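Local coordinates for flagellar basal body protein (Helicobacter pylori, PDB 5NPY) that probably serves as a building block of the bacterial flagellar hook, the joint between the basal-body rod and the filament, at residues K192-H204 with S456-S470. Sequence-based numbering, arbitrary orientation.
Sequences KVGISVNLNPKDH and SSDLSYQDSKLLEAS
The carboxamide oxygen OD1 of Asn198 is gripped by two donors, each on a lone pair in its plane: the backbone N of Leu459 at 2.7 Å and OG of Ser457. The other end of the same amide gives ND2 to the carbonyl oxygens of Leu459 and Asp463, the first nearly in the amide plane, the second tilted from it. With CG anti to the backbone N (chi1 -178°), the amide reaches into the loop 457-463, and four bonds fix its rotation. The Gln462 amide crosses it, planes 61° apart, with OE1 of Gln462 3.3 Å from Asn198 CB.

Asn200 repeats the theme. Asn200 ND2 approaches Gln462 O from above the carbonyl plane at 2.6 Å and bonds weakly to Ser460 O, while its OD1 accepts from Lys202 N in an Asx turn. Ser464 OG takes the Asn200 N-H and also donates to a water that bridges to Asn200 O and His204 N.

On the N-terminal side of Asn198, strand 192-198 pairs antiparallel with 465-471, an outermost strand of a mixed four-stranded sheet, and has 442-447 on its other side. Ser196 O accepts from both Leu467 N at 2.7 Å and Glu468 N at 3.2 Å, a classic beta bulge. Leu466 CD1 packs 3.8 Å from Ile195 CB, and Ile195 continues onto Tyr377 of strand 370-381. Ser456 OG accepts from Val197 N and is itself bonded to Leu448 O.

Pairing thus passes into a loop several of whose backbone N-H and C=O groups are met by two asparagine amides. Backbone bonds persist there, Ser457 N to Val197 O and Leu199 N to Ser457 O, a worked example of side chains supplementing them where a strand pair ends.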
# COMPACT_ATOMS: atom_id res chain seq x y z
N LYS A 192 -5.33 8.71 0.01
CA LYS A 192 -4.14 8.33 0.77
C LYS A 192 -3.74 6.93 0.36
O LYS A 192 -4.49 5.98 0.59
CB LYS A 192 -4.44 8.40 2.28
CG LYS A 192 -3.23 8.21 3.19
CD LYS A 192 -3.62 8.31 4.67
CE LYS A 192 -4.15 6.99 5.23
NZ LYS A 192 -4.64 7.16 6.63
N VAL A 193 -2.56 6.78 -0.23
CA VAL A 193 -2.08 5.47 -0.69
C VAL A 193 -0.65 5.26 -0.19
O VAL A 193 0.23 6.10 -0.44
CB VAL A 193 -2.14 5.36 -2.22
CG1 VAL A 193 -1.58 4.01 -2.69
CG2 VAL A 193 -3.58 5.58 -2.70
N GLY A 194 -0.44 4.16 0.52
CA GLY A 194 0.89 3.74 0.97
C GLY A 194 1.21 2.32 0.52
O GLY A 194 0.50 1.37 0.87
N ILE A 195 2.25 2.14 -0.28
CA ILE A 195 2.58 0.81 -0.79
C ILE A 195 3.88 0.33 -0.15
O ILE A 195 4.78 1.11 0.18
CB ILE A 195 2.70 0.74 -2.33
CG1 ILE A 195 3.83 1.64 -2.83
CG2 ILE A 195 1.35 1.03 -2.98
CD1 ILE A 195 4.17 1.46 -4.31
N SER A 196 3.94 -0.97 0.07
CA SER A 196 5.18 -1.65 0.41
C SER A 196 5.57 -2.46 -0.83
O SER A 196 4.78 -3.27 -1.31
CB SER A 196 5.03 -2.55 1.64
OG SER A 196 3.77 -3.21 1.72
N VAL A 197 6.76 -2.18 -1.35
CA VAL A 197 7.31 -2.83 -2.53
C VAL A 197 8.77 -3.18 -2.25
O VAL A 197 9.50 -2.41 -1.61
CB VAL A 197 7.20 -1.92 -3.78
CG1 VAL A 197 7.91 -0.56 -3.57
CG2 VAL A 197 7.75 -2.58 -4.98
N ASN A 198 9.19 -4.33 -2.71
CA ASN A 198 10.59 -4.67 -2.69
C ASN A 198 11.12 -4.44 -4.08
O ASN A 198 10.46 -4.80 -5.06
CB ASN A 198 10.81 -6.11 -2.23
CG ASN A 198 12.26 -6.46 -2.15
OD1 ASN A 198 12.92 -6.09 -1.18
ND2 ASN A 198 12.77 -7.20 -3.13
N LEU A 199 12.29 -3.82 -4.18
CA LEU A 199 12.89 -3.51 -5.48
C LEU A 199 14.20 -4.26 -5.59
O LEU A 199 15.17 -3.94 -4.89
CB LEU A 199 13.10 -2.00 -5.65
CG LEU A 199 11.86 -1.07 -5.65
CD1 LEU A 199 12.29 0.38 -5.71
CD2 LEU A 199 10.90 -1.34 -6.78
N ASN A 200 14.23 -5.26 -6.44
CA ASN A 200 15.43 -6.08 -6.59
C ASN A 200 16.20 -5.62 -7.81
O ASN A 200 15.62 -5.53 -8.91
CB ASN A 200 15.07 -7.56 -6.71
CG ASN A 200 16.29 -8.49 -6.62
OD1 ASN A 200 17.25 -8.35 -7.36
ND2 ASN A 200 16.24 -9.46 -5.70
N PRO A 201 17.50 -5.33 -7.67
CA PRO A 201 18.26 -4.73 -8.79
C PRO A 201 18.60 -5.69 -9.90
O PRO A 201 19.21 -5.27 -10.89
CB PRO A 201 19.53 -4.20 -8.10
CG PRO A 201 19.67 -5.03 -6.83
CD PRO A 201 18.25 -5.37 -6.40
N LYS A 202 18.23 -6.97 -9.80
CA LYS A 202 18.60 -7.98 -10.79
C LYS A 202 17.40 -8.70 -11.39
O LYS A 202 17.56 -9.76 -11.99
CB LYS A 202 19.56 -9.00 -10.18
CG LYS A 202 20.67 -8.41 -9.35
CD LYS A 202 21.93 -8.26 -10.17
CE LYS A 202 23.08 -7.85 -9.27
NZ LYS A 202 24.36 -7.71 -10.02
N ASP A 203 16.19 -8.16 -11.22
CA ASP A 203 15.01 -8.76 -11.82
C ASP A 203 14.67 -8.36 -13.26
O ASP A 203 14.75 -9.19 -14.17
CB ASP A 203 13.75 -8.44 -11.01
CG ASP A 203 13.53 -9.37 -9.85
OD1 ASP A 203 12.36 -9.44 -9.41
OD2 ASP A 203 14.50 -10.02 -9.37
N HIS A 204 14.25 -7.11 -13.46
CA HIS A 204 13.70 -6.70 -14.74
C HIS A 204 14.60 -5.59 -15.25
O HIS A 204 15.21 -4.85 -14.47
CB HIS A 204 12.24 -6.23 -14.74
CG HIS A 204 11.30 -7.15 -14.04
ND1 HIS A 204 10.47 -8.02 -14.71
CD2 HIS A 204 11.06 -7.34 -12.72
CE1 HIS A 204 9.75 -8.71 -13.83
NE2 HIS A 204 10.10 -8.31 -12.62
N SER A 456 8.80 -0.99 2.57
CA SER A 456 9.45 -1.19 1.29
C SER A 456 10.95 -1.45 1.49
O SER A 456 11.56 -1.01 2.48
CB SER A 456 9.23 -0.01 0.36
OG SER A 456 7.84 0.19 0.13
N SER A 457 11.53 -2.20 0.56
CA SER A 457 12.88 -2.70 0.77
C SER A 457 13.57 -2.92 -0.56
O SER A 457 12.95 -2.94 -1.62
CB SER A 457 12.87 -3.99 1.58
OG SER A 457 11.82 -4.83 1.13
N ASP A 458 14.90 -3.03 -0.48
CA ASP A 458 15.72 -3.47 -1.60
C ASP A 458 16.39 -4.81 -1.25
O ASP A 458 17.60 -4.96 -1.41
CB ASP A 458 16.74 -2.38 -1.96
CG ASP A 458 17.82 -2.19 -0.89
OD1 ASP A 458 17.57 -2.46 0.30
OD2 ASP A 458 18.93 -1.77 -1.25
N LEU A 459 15.59 -5.78 -0.78
CA LEU A 459 16.10 -7.10 -0.37
C LEU A 459 16.56 -7.92 -1.57
O LEU A 459 15.80 -8.12 -2.52
CB LEU A 459 15.03 -7.89 0.39
CG LEU A 459 14.60 -7.40 1.77
CD1 LEU A 459 13.40 -8.20 2.33
CD2 LEU A 459 15.79 -7.40 2.73
N SER A 460 17.80 -8.42 -1.49
CA SER A 460 18.40 -9.14 -2.62
C SER A 460 17.79 -10.52 -2.81
O SER A 460 17.69 -11.01 -3.94
CB SER A 460 19.91 -9.28 -2.40
OG SER A 460 20.65 -8.64 -3.44
N TYR A 461 17.37 -11.17 -1.72
CA TYR A 461 16.92 -12.55 -1.81
C TYR A 461 15.51 -12.67 -2.36
O TYR A 461 15.12 -13.77 -2.76
CB TYR A 461 17.03 -13.24 -0.44
CG TYR A 461 16.13 -12.66 0.66
CD1 TYR A 461 16.61 -11.72 1.58
CD2 TYR A 461 14.81 -13.08 0.79
CE1 TYR A 461 15.78 -11.23 2.60
CE2 TYR A 461 13.97 -12.58 1.78
CZ TYR A 461 14.46 -11.65 2.68
OH TYR A 461 13.61 -11.17 3.67
N GLN A 462 14.74 -11.58 -2.40
CA GLN A 462 13.35 -11.58 -2.84
C GLN A 462 13.24 -10.92 -4.22
O GLN A 462 13.96 -9.95 -4.52
CB GLN A 462 12.48 -10.84 -1.80
CG GLN A 462 10.96 -10.83 -2.02
CD GLN A 462 10.21 -10.09 -0.89
OE1 GLN A 462 10.53 -8.95 -0.56
NE2 GLN A 462 9.21 -10.76 -0.29
N ASP A 463 12.35 -11.44 -5.07
CA ASP A 463 12.09 -10.76 -6.34
C ASP A 463 11.56 -9.35 -6.12
O ASP A 463 11.05 -9.00 -5.04
CB ASP A 463 11.06 -11.51 -7.21
CG ASP A 463 11.54 -12.88 -7.66
OD1 ASP A 463 10.82 -13.52 -8.47
OD2 ASP A 463 12.61 -13.32 -7.21
N SER A 464 11.68 -8.51 -7.14
CA SER A 464 10.87 -7.29 -7.15
C SER A 464 9.40 -7.66 -7.01
O SER A 464 8.92 -8.59 -7.67
CB SER A 464 11.11 -6.47 -8.41
OG SER A 464 12.46 -6.07 -8.49
N LYS A 465 8.70 -6.98 -6.11
CA LYS A 465 7.38 -7.46 -5.71
C LYS A 465 6.63 -6.34 -5.01
O LYS A 465 7.21 -5.64 -4.18
CB LYS A 465 7.49 -8.66 -4.76
CG LYS A 465 6.20 -9.39 -4.46
CD LYS A 465 6.42 -10.55 -3.44
CE LYS A 465 7.70 -11.37 -3.71
NZ LYS A 465 7.55 -12.37 -4.86
N LEU A 466 5.33 -6.24 -5.29
CA LEU A 466 4.45 -5.40 -4.48
C LEU A 466 3.92 -6.21 -3.29
O LEU A 466 3.20 -7.19 -3.46
CB LEU A 466 3.31 -4.83 -5.31
CG LEU A 466 2.37 -4.00 -4.45
CD1 LEU A 466 3.00 -2.62 -4.15
CD2 LEU A 466 1.06 -3.81 -5.20
N LEU A 467 4.31 -5.79 -2.09
CA LEU A 467 3.95 -6.49 -0.86
C LEU A 467 2.52 -6.18 -0.42
O LEU A 467 1.74 -7.10 -0.15
CB LEU A 467 4.91 -6.09 0.26
CG LEU A 467 6.36 -6.14 -0.19
CD1 LEU A 467 7.22 -5.86 1.01
CD2 LEU A 467 6.66 -7.56 -0.75
N GLU A 468 2.17 -4.89 -0.33
CA GLU A 468 0.87 -4.49 0.18
C GLU A 468 0.55 -3.08 -0.31
O GLU A 468 1.46 -2.25 -0.41
CB GLU A 468 0.83 -4.53 1.71
CG GLU A 468 -0.52 -4.25 2.34
CD GLU A 468 -0.44 -4.23 3.85
OE1 GLU A 468 0.52 -3.63 4.37
OE2 GLU A 468 -1.32 -4.81 4.52
N ALA A 469 -0.72 -2.82 -0.62
CA ALA A 469 -1.22 -1.48 -0.92
C ALA A 469 -2.31 -1.12 0.08
O ALA A 469 -3.35 -1.78 0.13
CB ALA A 469 -1.75 -1.37 -2.35
N SER A 470 -2.04 -0.11 0.89
CA SER A 470 -2.97 0.41 1.88
C SER A 470 -3.53 1.74 1.38
O SER A 470 -2.81 2.54 0.78
CB SER A 470 -2.27 0.60 3.24
OG SER A 470 -1.73 -0.62 3.74
O HOH W 1 13.26 -5.37 -10.92
O HOH W 2 9.28 -9.91 -10.28